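Local coordinates for glycoside transferase (Listeria monocytogenes, PDB 6R2M), which is a glycoside hydrolase that probably acts on exopolysaccharide outside the cell, with transferase activity as a less certain assignment, at residues A[50-55]-A[102-106]; A[83-87]-A[132-136]; A[139-143]-A[173-177]; A[142-146]-A[157-163]. All coordinates share one frame. Residues are numbered along the deposited sequence.

Contact 1: residues A[50-55]-A[102-106]; sequences AESIGL and DDFRI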
# COMPACT_ATOMS: atom_id res chain seq x y z
N ALA A 50 1.43 8.74 6.72
CA ALA A 50 0.97 9.02 5.37
C ALA A 50 0.33 7.79 4.75
O ALA A 50 -0.59 7.90 3.92
CB ALA A 50 2.12 9.54 4.49
N GLU A 51 0.82 6.61 5.14
CA GLU A 51 0.25 5.36 4.69
C GLU A 51 -1.22 5.26 5.07
O GLU A 51 -2.07 4.91 4.23
CB GLU A 51 1.05 4.22 5.32
CG GLU A 51 0.50 2.84 5.07
CD GLU A 51 1.35 1.81 5.79
OE1 GLU A 51 1.14 1.62 7.00
OE2 GLU A 51 2.22 1.23 5.13
N SER A 52 -1.55 5.60 6.31
CA SER A 52 -2.92 5.48 6.79
C SER A 52 -3.85 6.46 6.09
O SER A 52 -4.93 6.07 5.63
CB SER A 52 -2.98 5.67 8.30
OG SER A 52 -2.14 4.76 8.95
N ILE A 53 -3.47 7.74 6.00
CA ILE A 53 -4.36 8.71 5.35
C ILE A 53 -4.52 8.36 3.88
O ILE A 53 -5.61 8.47 3.32
CB ILE A 53 -3.89 10.16 5.59
CG1 ILE A 53 -4.95 11.16 5.11
CG2 ILE A 53 -2.55 10.45 4.89
CD1 ILE A 53 -4.64 12.62 5.50
N GLY A 54 -3.45 7.88 3.22
CA GLY A 54 -3.57 7.50 1.83
C GLY A 54 -4.50 6.30 1.63
O GLY A 54 -5.26 6.26 0.66
N LEU A 55 -4.44 5.32 2.53
CA LEU A 55 -5.33 4.17 2.43
C LEU A 55 -6.78 4.59 2.68
O LEU A 55 -7.70 4.12 2.00
CB LEU A 55 -4.91 3.08 3.41
CG LEU A 55 -3.70 2.26 2.98
CD1 LEU A 55 -3.10 1.59 4.20
CD2 LEU A 55 -4.10 1.24 1.92
N ASP A 102 4.11 5.64 -0.17
CA ASP A 102 3.00 6.45 0.33
C ASP A 102 2.66 7.60 -0.61
O ASP A 102 1.48 7.96 -0.74
CB ASP A 102 3.31 6.96 1.74
CG ASP A 102 3.51 5.81 2.74
OD1 ASP A 102 2.87 4.76 2.57
OD2 ASP A 102 4.33 5.95 3.67
N ASP A 103 3.67 8.17 -1.29
CA ASP A 103 3.40 9.18 -2.31
C ASP A 103 2.60 8.57 -3.44
O ASP A 103 1.63 9.17 -3.91
CB ASP A 103 4.69 9.75 -2.89
CG ASP A 103 5.56 10.44 -1.88
OD1 ASP A 103 5.16 10.61 -0.71
OD2 ASP A 103 6.68 10.82 -2.29
N PHE A 104 3.02 7.38 -3.90
CA PHE A 104 2.35 6.68 -4.99
C PHE A 104 0.89 6.42 -4.65
O PHE A 104 -0.01 6.62 -5.48
CB PHE A 104 3.05 5.34 -5.27
CG PHE A 104 4.41 5.45 -5.90
CD1 PHE A 104 4.77 6.55 -6.67
CD2 PHE A 104 5.32 4.41 -5.72
CE1 PHE A 104 6.04 6.62 -7.24
CE2 PHE A 104 6.57 4.47 -6.29
CZ PHE A 104 6.93 5.58 -7.06
N ARG A 105 0.63 5.96 -3.43
CA ARG A 105 -0.74 5.65 -3.03
C ARG A 105 -1.60 6.91 -3.01
O ARG A 105 -2.72 6.90 -3.51
CB ARG A 105 -0.74 4.98 -1.65
CG ARG A 105 -2.15 4.55 -1.25
CD ARG A 105 -2.16 3.98 0.16
NE ARG A 105 -1.29 2.81 0.27
CZ ARG A 105 -0.10 2.80 0.86
NH1 ARG A 105 0.41 3.92 1.38
NH2 ARG A 105 0.59 1.67 0.92
N ILE A 106 -1.07 8.00 -2.45
CA ILE A 106 -1.86 9.22 -2.32
C ILE A 106 -2.14 9.82 -3.70
O ILE A 106 -3.26 10.24 -3.98
CB ILE A 106 -1.12 10.21 -1.40
CG1 ILE A 106 -1.30 9.75 0.06
CG2 ILE A 106 -1.66 11.64 -1.56
CD1 ILE A 106 -0.32 10.37 1.06
O HOH W 1 -0.24 6.73 1.36
O HOH W 2 3.59 6.36 6.12
O HOH W 3 2.94 1.73 2.81
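This is a buried helix-helix contact near the centre of the chain. It joins helix 50-62 to helix 100-116, consistent with neighbouring inner helices of the (alpha/alpha)6 barrel known from family 8 glycoside hydrolases. The segment axes approach to 8.8 Å and run nearly parallel, at 17°. The closest CA pair is Gly54 with Ile106, at 4.8 Å. Glycine permits this fit, because a CB on Gly54 would clash with Ile106 CG1. Arg105 also crosses to the first helix. Its CD lies 3.6 Å from Gly54 C, and Leu55 CD1 covers one face of the guanidinium. Ile106 CD1 completes the apolar side, 4.3 Å from Ala50 CB and 4.4 Å from Ile53 CG2. Helix 66-79 packs on Ile53 and Ile106. On the polar side Asp102 OD1 and Arg105 NH1, one turn apart on the same helix, form a 2.9 Å salt bridge. Waters carry the polar contact across the gap. Water 2 links Glu51 N to Asp102 OD2, and water 3 joins Glu51 OE2, Asp102 OD1 and Arg105 NH2. Water 1 donates to Ala50 O at 2.8 Å and Asp102 O at 3.0 Å, and accepts from Arg105 NH1 at 2.9 Å.

Contact 2: residues A[83-87]-A[132-136]; sequences EDNFI and NTKKY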
# COMPACT_ATOMS: atom_id res chain seq x y z
N GLU A 83 6.22 22.75 2.09
CA GLU A 83 6.12 23.87 1.16
C GLU A 83 6.78 23.56 -0.18
O GLU A 83 6.44 24.20 -1.18
CB GLU A 83 6.72 25.13 1.78
CG GLU A 83 8.23 25.14 1.90
CD GLU A 83 8.74 26.36 2.65
OE1 GLU A 83 8.08 27.42 2.60
OE2 GLU A 83 9.80 26.25 3.30
N ASP A 84 7.70 22.59 -0.24
CA ASP A 84 8.24 22.14 -1.52
C ASP A 84 7.60 20.84 -2.01
O ASP A 84 8.21 20.11 -2.80
CB ASP A 84 9.76 22.02 -1.46
CG ASP A 84 10.26 21.47 -0.14
OD1 ASP A 84 11.50 21.31 -0.00
OD2 ASP A 84 9.44 21.20 0.77
N ASN A 85 6.38 20.53 -1.54
CA ASN A 85 5.50 19.54 -2.15
C ASN A 85 5.97 18.11 -1.89
O ASN A 85 5.65 17.21 -2.67
CB ASN A 85 5.34 19.78 -3.65
CG ASN A 85 4.64 21.08 -3.95
OD1 ASN A 85 3.48 21.25 -3.62
ND2 ASN A 85 5.36 22.00 -4.57
N PHE A 86 6.70 17.89 -0.81
CA PHE A 86 6.98 16.55 -0.33
C PHE A 86 5.89 16.13 0.65
O PHE A 86 5.25 16.97 1.30
CB PHE A 86 8.34 16.46 0.37
CG PHE A 86 9.51 16.69 -0.56
CD1 PHE A 86 10.06 15.64 -1.28
CD2 PHE A 86 10.05 17.95 -0.70
CE1 PHE A 86 11.14 15.86 -2.13
CE2 PHE A 86 11.12 18.19 -1.56
CZ PHE A 86 11.66 17.14 -2.27
N ILE A 87 5.67 14.82 0.75
CA ILE A 87 4.71 14.26 1.70
C ILE A 87 5.52 13.59 2.81
O ILE A 87 6.18 12.58 2.56
CB ILE A 87 3.74 13.26 1.05
CG1 ILE A 87 2.90 13.91 -0.05
CG2 ILE A 87 2.79 12.67 2.11
CD1 ILE A 87 2.02 12.93 -0.83
N ASN A 132 7.42 15.75 -8.41
CA ASN A 132 8.44 16.01 -7.41
C ASN A 132 9.02 14.72 -6.84
O ASN A 132 10.23 14.62 -6.62
CB ASN A 132 7.85 16.88 -6.30
CG ASN A 132 8.88 17.44 -5.39
OD1 ASN A 132 9.69 18.27 -5.78
ND2 ASN A 132 8.85 17.00 -4.13
N THR A 133 8.18 13.71 -6.61
CA THR A 133 8.67 12.42 -6.12
C THR A 133 9.62 11.77 -7.13
O THR A 133 10.68 11.25 -6.78
CB THR A 133 7.50 11.49 -5.83
OG1 THR A 133 6.75 12.01 -4.73
CG2 THR A 133 8.01 10.09 -5.50
N LYS A 134 9.22 11.78 -8.41
CA LYS A 134 10.07 11.22 -9.45
C LYS A 134 11.41 11.95 -9.54
O LYS A 134 12.45 11.33 -9.78
CB LYS A 134 9.34 11.28 -10.79
CG LYS A 134 10.19 10.89 -12.00
CD LYS A 134 9.36 11.04 -13.27
CE LYS A 134 10.21 11.09 -14.52
NZ LYS A 134 9.33 11.32 -15.70
N LYS A 135 11.38 13.27 -9.35
CA LYS A 135 12.59 14.08 -9.52
C LYS A 135 13.61 13.83 -8.41
O LYS A 135 14.81 13.65 -8.67
CB LYS A 135 12.22 15.56 -9.61
CG LYS A 135 13.42 16.51 -9.70
CD LYS A 135 12.96 17.93 -9.94
CE LYS A 135 14.15 18.88 -10.03
NZ LYS A 135 13.70 20.29 -10.14
N TYR A 136 13.15 13.81 -7.16
CA TYR A 136 14.07 13.82 -6.02
C TYR A 136 14.28 12.46 -5.38
O TYR A 136 15.39 12.18 -4.90
CB TYR A 136 13.58 14.81 -4.96
CG TYR A 136 13.78 16.24 -5.39
CD1 TYR A 136 15.05 16.81 -5.35
CD2 TYR A 136 12.73 17.00 -5.88
CE1 TYR A 136 15.26 18.11 -5.77
CE2 TYR A 136 12.93 18.32 -6.30
CZ TYR A 136 14.20 18.86 -6.24
OH TYR A 136 14.41 20.16 -6.65
O HOH W 4 10.59 20.43 -4.37
O HOH W 5 6.75 14.77 -3.66
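Water bridges and ring packing hold a loop against the last turn of a helix here. The polar part centres on Asn132, whose amide faces the carbonyls of the loop. Water 4 donates to Asp84 O at 2.9 Å and to Asn132 OD1 at 2.7 Å. Water 5 donates to Asn85 O (2.9 Å) and to Thr133 OG1 (3.0 Å), and accepts from Asn132 ND2 (3.1 Å). Asn85 has positive phi, and the chain turns there. The carboxylate of Asp84 bonds back to Thr82. The second part is amide-over-ring packing within an aromatic cluster. Asn132 ND2 sits over one face of the Phe86 ring, 3.2 Å from Phe86 CE1. The Phe86 and Tyr136 rings meet obliquely, with centroids 5.6 Å apart and planes at 59°. Tyr147 adds its ring to both, and Phe149 meets Phe86. The contact is plain packing near the surface. It ties the loop between helices 66-79 and 100-116 to the C-terminal end of helix 120-136, while Ile87 and Thr133 touch helix 100-116.

Contact 3: residues A[139-143]-A[173-177]; sequences EQGVP and YRDKA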
# COMPACT_ATOMS: atom_id res chain seq x y z
N GLU A 139 17.68 7.92 -8.09
CA GLU A 139 19.10 8.02 -8.42
C GLU A 139 19.22 7.65 -9.89
O GLU A 139 18.98 6.49 -10.26
CB GLU A 139 19.94 7.12 -7.52
CG GLU A 139 21.42 7.05 -7.91
CD GLU A 139 22.11 8.40 -7.89
OE1 GLU A 139 21.67 9.29 -7.13
OE2 GLU A 139 23.11 8.58 -8.62
N GLN A 140 19.55 8.64 -10.72
CA GLN A 140 19.69 8.48 -12.17
C GLN A 140 18.43 7.90 -12.81
O GLN A 140 18.49 7.07 -13.71
CB GLN A 140 20.91 7.61 -12.50
CG GLN A 140 22.22 8.34 -12.26
CD GLN A 140 22.59 9.27 -13.40
OE1 GLN A 140 21.85 10.20 -13.72
NE2 GLN A 140 23.74 9.02 -14.02
N GLY A 141 17.27 8.36 -12.33
CA GLY A 141 16.00 7.96 -12.88
C GLY A 141 15.39 6.71 -12.28
O GLY A 141 14.26 6.36 -12.64
N VAL A 142 16.11 6.02 -11.39
CA VAL A 142 15.64 4.79 -10.76
C VAL A 142 15.18 5.13 -9.34
O VAL A 142 15.97 5.70 -8.58
CB VAL A 142 16.75 3.73 -10.72
CG1 VAL A 142 16.23 2.41 -10.15
CG2 VAL A 142 17.37 3.55 -12.12
N PRO A 143 13.96 4.78 -8.95
CA PRO A 143 13.48 5.21 -7.64
C PRO A 143 14.32 4.65 -6.50
O PRO A 143 14.84 3.53 -6.58
CB PRO A 143 12.04 4.68 -7.58
CG PRO A 143 12.01 3.57 -8.61
CD PRO A 143 12.94 4.02 -9.70
N TYR A 173 8.08 7.24 -15.53
CA TYR A 173 9.46 6.88 -15.21
C TYR A 173 10.12 6.26 -16.44
O TYR A 173 9.48 5.57 -17.24
CB TYR A 173 9.51 5.87 -14.06
CG TYR A 173 9.40 6.44 -12.66
CD1 TYR A 173 8.16 6.75 -12.12
CD2 TYR A 173 10.53 6.61 -11.86
CE1 TYR A 173 8.03 7.23 -10.85
CE2 TYR A 173 10.41 7.11 -10.57
CZ TYR A 173 9.15 7.42 -10.07
OH TYR A 173 8.97 7.90 -8.80
N ARG A 174 11.42 6.52 -16.58
CA ARG A 174 12.19 5.93 -17.67
C ARG A 174 12.23 4.41 -17.55
O ARG A 174 11.97 3.84 -16.49
CB ARG A 174 13.61 6.49 -17.67
CG ARG A 174 13.68 8.00 -17.82
CD ARG A 174 15.03 8.54 -17.37
NE ARG A 174 16.13 8.06 -18.21
CZ ARG A 174 17.41 8.13 -17.87
NH1 ARG A 174 17.76 8.65 -16.70
NH2 ARG A 174 18.35 7.66 -18.69
N ASP A 175 12.56 3.76 -18.67
CA ASP A 175 12.54 2.30 -18.71
C ASP A 175 13.47 1.70 -17.66
O ASP A 175 13.15 0.66 -17.07
CB ASP A 175 12.95 1.80 -20.09
CG ASP A 175 11.91 2.10 -21.16
OD1 ASP A 175 10.74 2.38 -20.82
OD2 ASP A 175 12.28 2.05 -22.36
N LYS A 176 14.61 2.34 -17.42
CA LYS A 176 15.61 1.83 -16.49
C LYS A 176 15.08 1.76 -15.07
O LYS A 176 15.57 0.96 -14.27
CB LYS A 176 16.88 2.69 -16.54
CG LYS A 176 16.63 4.14 -16.14
CD LYS A 176 17.91 4.98 -16.20
CE LYS A 176 19.03 4.34 -15.38
NZ LYS A 176 20.20 5.25 -15.24
N ALA A 177 14.06 2.58 -14.75
CA ALA A 177 13.49 2.58 -13.41
C ALA A 177 12.87 1.23 -13.07
O ALA A 177 12.71 0.92 -11.88
CB ALA A 177 12.42 3.67 -13.30
O HOH W 6 20.78 8.88 -16.58
O HOH W 7 12.72 7.91 -14.43
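The tip of a small beta hairpin, 139-143, rests against the loop that follows helix 165-170. Tyr173 comes first in the second segment. The edge of its ring faces the carbonyl of Gly141, with CD2 3.8 Å from Gly141 O, and its CE2 lies 4.1 Å from Pro143 CD. Arg174 follows and meets the turn through water. Water 7 accepts from Arg174 N at 2.9 Å and donates to Gly141 O at 2.8 Å. Water 6 accepts from Arg174 NH1 at 3.0 Å and makes a weak bond to Gln140 OE1. At Asp175 the chain enters a 3-10 segment, where Ala177 N bonds to Arg174 O at 3.0 Å. Lys176 extends along the hairpin. Its CE packs 3.7 Å from Val142 CG2, and its NZ donates to Gln140 O at 2.9 Å, the one direct hydrogen bond between the segments. Ala177 closes the contact, with CB 3.3 Å from Gly141 O and 3.7 Å from Pro143 CD. Met168 of helix 165-170 also touches Tyr173, Ala177 and Pro143. The hairpin is closed by Glu139 N to Val142 O (2.8 Å) and Val142 N to Glu139 O (3.1 Å). Gln140 and Gly141 both have positive phi. A CB on Gly141 would jam against the Gln140 carbonyl and clash with Arg174 NH1. This is the type I' turn characteristic of tight two-residue beta hairpins.

Contact 4: residues A[142-146]-A[157-163]; sequences VPVDF and TLHLSYL
A buried aspartate joins two extended pieces of chain here. Segment 142-146 leaves strand 142-143 in extended form through Val144 (phi/psi -124/170). Asp145 then turns to helical angles (-64/-32). Segment 157-163 is extended through His159, with strand 158-159, and then enters a 3-10 turn at 160-162, where Tyr162 N bonds to His159 O at 2.9 Å. The register sets Val144 CA 4.5 Å from Leu158 CA. One backbone bond crosses, Asp145 N to Thr157 O at 3.0 Å. Asp145 takes chi1 m and chi2 near -21°, which brings its carboxylate to the second segment. OD1 of Asp145 accepts from His159 N at 2.7 Å. Its OD2 accepts from Thr157 OG1 (chi1 p) at 2.9 Å and from His159 ND1 (chi1 m, chi2 near 71°) at 2.6 Å. A separate apolar patch has Pro143 CG 4.3 Å from Leu158 CD2 and 4.1 Å from Leu163 CD2. Ile100 packs on Pro143, Leu158 and Tyr162. Outside the pair, Val144 O accepts from Ser137 OG. Backbone bonds join Asp145 with Ile100, Phe146 with Ala155 and Leu158 with Phe194. The motif is a His-carboxylate hydrogen bond. Three donors on one buried carboxylate imply that Asp145 is probably ionised, and the ND1 to OD2 bond implies that His159 ND1 carries a proton.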
# COMPACT_ATOMS: atom_id res chain seq x y z
N VAL A 142 16.11 6.02 -11.39
CA VAL A 142 15.64 4.79 -10.76
C VAL A 142 15.18 5.13 -9.34
O VAL A 142 15.97 5.70 -8.58
CB VAL A 142 16.75 3.73 -10.72
CG1 VAL A 142 16.23 2.41 -10.15
CG2 VAL A 142 17.37 3.55 -12.12
N PRO A 143 13.96 4.78 -8.95
CA PRO A 143 13.48 5.21 -7.64
C PRO A 143 14.32 4.65 -6.50
O PRO A 143 14.84 3.53 -6.58
CB PRO A 143 12.04 4.68 -7.58
CG PRO A 143 12.01 3.57 -8.61
CD PRO A 143 12.94 4.02 -9.70
N VAL A 144 14.43 5.44 -5.43
CA VAL A 144 14.92 4.97 -4.15
C VAL A 144 13.84 5.29 -3.10
O VAL A 144 12.87 5.99 -3.38
CB VAL A 144 16.28 5.59 -3.77
CG1 VAL A 144 17.35 5.16 -4.77
CG2 VAL A 144 16.20 7.12 -3.74
N ASP A 145 14.03 4.76 -1.89
CA ASP A 145 12.90 4.71 -0.95
C ASP A 145 12.42 6.09 -0.54
O ASP A 145 11.23 6.27 -0.22
CB ASP A 145 13.29 3.94 0.31
CG ASP A 145 13.42 2.45 0.06
OD1 ASP A 145 12.85 1.95 -0.94
OD2 ASP A 145 14.12 1.79 0.85
N PHE A 146 13.32 7.07 -0.49
CA PHE A 146 12.95 8.35 0.09
C PHE A 146 13.98 9.39 -0.28
O PHE A 146 15.07 9.07 -0.76
CB PHE A 146 12.81 8.28 1.62
CG PHE A 146 14.06 7.87 2.33
CD1 PHE A 146 15.10 8.78 2.54
CD2 PHE A 146 14.17 6.60 2.84
CE1 PHE A 146 16.25 8.39 3.21
CE2 PHE A 146 15.32 6.20 3.51
CZ PHE A 146 16.35 7.10 3.70
N THR A 157 18.86 2.86 -0.81
CA THR A 157 18.20 1.58 -0.99
C THR A 157 16.92 1.78 -1.78
O THR A 157 16.29 2.84 -1.71
CB THR A 157 17.83 0.91 0.36
OG1 THR A 157 17.00 1.78 1.13
CG2 THR A 157 19.07 0.59 1.16
N LEU A 158 16.52 0.74 -2.51
CA LEU A 158 15.15 0.61 -2.99
C LEU A 158 14.59 -0.69 -2.44
O LEU A 158 15.08 -1.77 -2.79
CB LEU A 158 15.06 0.62 -4.51
CG LEU A 158 13.68 0.29 -5.07
CD1 LEU A 158 12.66 1.37 -4.68
CD2 LEU A 158 13.71 0.11 -6.60
N HIS A 159 13.57 -0.59 -1.60
CA HIS A 159 12.79 -1.76 -1.23
C HIS A 159 11.74 -2.00 -2.30
O HIS A 159 10.92 -1.12 -2.58
CB HIS A 159 12.17 -1.56 0.15
CG HIS A 159 13.17 -1.68 1.26
ND1 HIS A 159 14.14 -0.72 1.48
CD2 HIS A 159 13.38 -2.65 2.18
CE1 HIS A 159 14.89 -1.10 2.50
NE2 HIS A 159 14.45 -2.26 2.95
N LEU A 160 11.75 -3.20 -2.89
CA LEU A 160 10.85 -3.47 -4.00
C LEU A 160 9.38 -3.42 -3.57
O LEU A 160 8.50 -3.21 -4.42
CB LEU A 160 11.18 -4.82 -4.62
CG LEU A 160 12.57 -4.88 -5.24
CD1 LEU A 160 12.86 -6.26 -5.76
CD2 LEU A 160 12.68 -3.84 -6.34
N SER A 161 9.11 -3.63 -2.29
CA SER A 161 7.74 -3.54 -1.80
C SER A 161 7.19 -2.12 -1.84
O SER A 161 5.99 -1.93 -1.62
CB SER A 161 7.65 -4.08 -0.37
OG SER A 161 8.34 -3.23 0.54
N TYR A 162 8.03 -1.13 -2.12
CA TYR A 162 7.59 0.25 -2.27
C TYR A 162 7.14 0.57 -3.69
O TYR A 162 6.65 1.68 -3.93
CB TYR A 162 8.72 1.19 -1.87
CG TYR A 162 8.86 1.49 -0.38
CD1 TYR A 162 8.35 0.62 0.59
CD2 TYR A 162 9.49 2.66 0.04
CE1 TYR A 162 8.49 0.92 1.95
CE2 TYR A 162 9.64 2.96 1.38
CZ TYR A 162 9.12 2.09 2.33
OH TYR A 162 9.26 2.40 3.67
N LEU A 163 7.28 -0.36 -4.64
CA LEU A 163 6.98 -0.05 -6.02
C LEU A 163 5.47 -0.11 -6.26
O LEU A 163 4.79 -1.03 -5.81
CB LEU A 163 7.69 -1.00 -6.98
CG LEU A 163 9.22 -0.95 -6.97
CD1 LEU A 163 9.78 -2.09 -7.81
CD2 LEU A 163 9.76 0.36 -7.49

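In the fold
From the N terminus, contact 1 closes first, bringing helix 100-116 back to helix 50-62. Contact 2 opens within that loop, at 83-87, and closes beyond it on helix 120-136, so the two cross. They touch directly: Asp103 OD2 lies 2.7 Å from Thr133 OG1, a probable hydrogen bond. Contacts 3 and 4 both come later in the chain, start from the same stretch and share Val142 and Pro143. Contact 4 closes at 157-163, and contact 3 later, at 173-177, beyond helix 165-170. Phe104 of contact 1 touches Tyr173 of contact 3 and Tyr162 of contact 4. Tyr173 also packs on Lys134 of contact 2. Together they tie helices 50-62, 100-116 and 120-136 to hairpin 138-143 and strand 158-159.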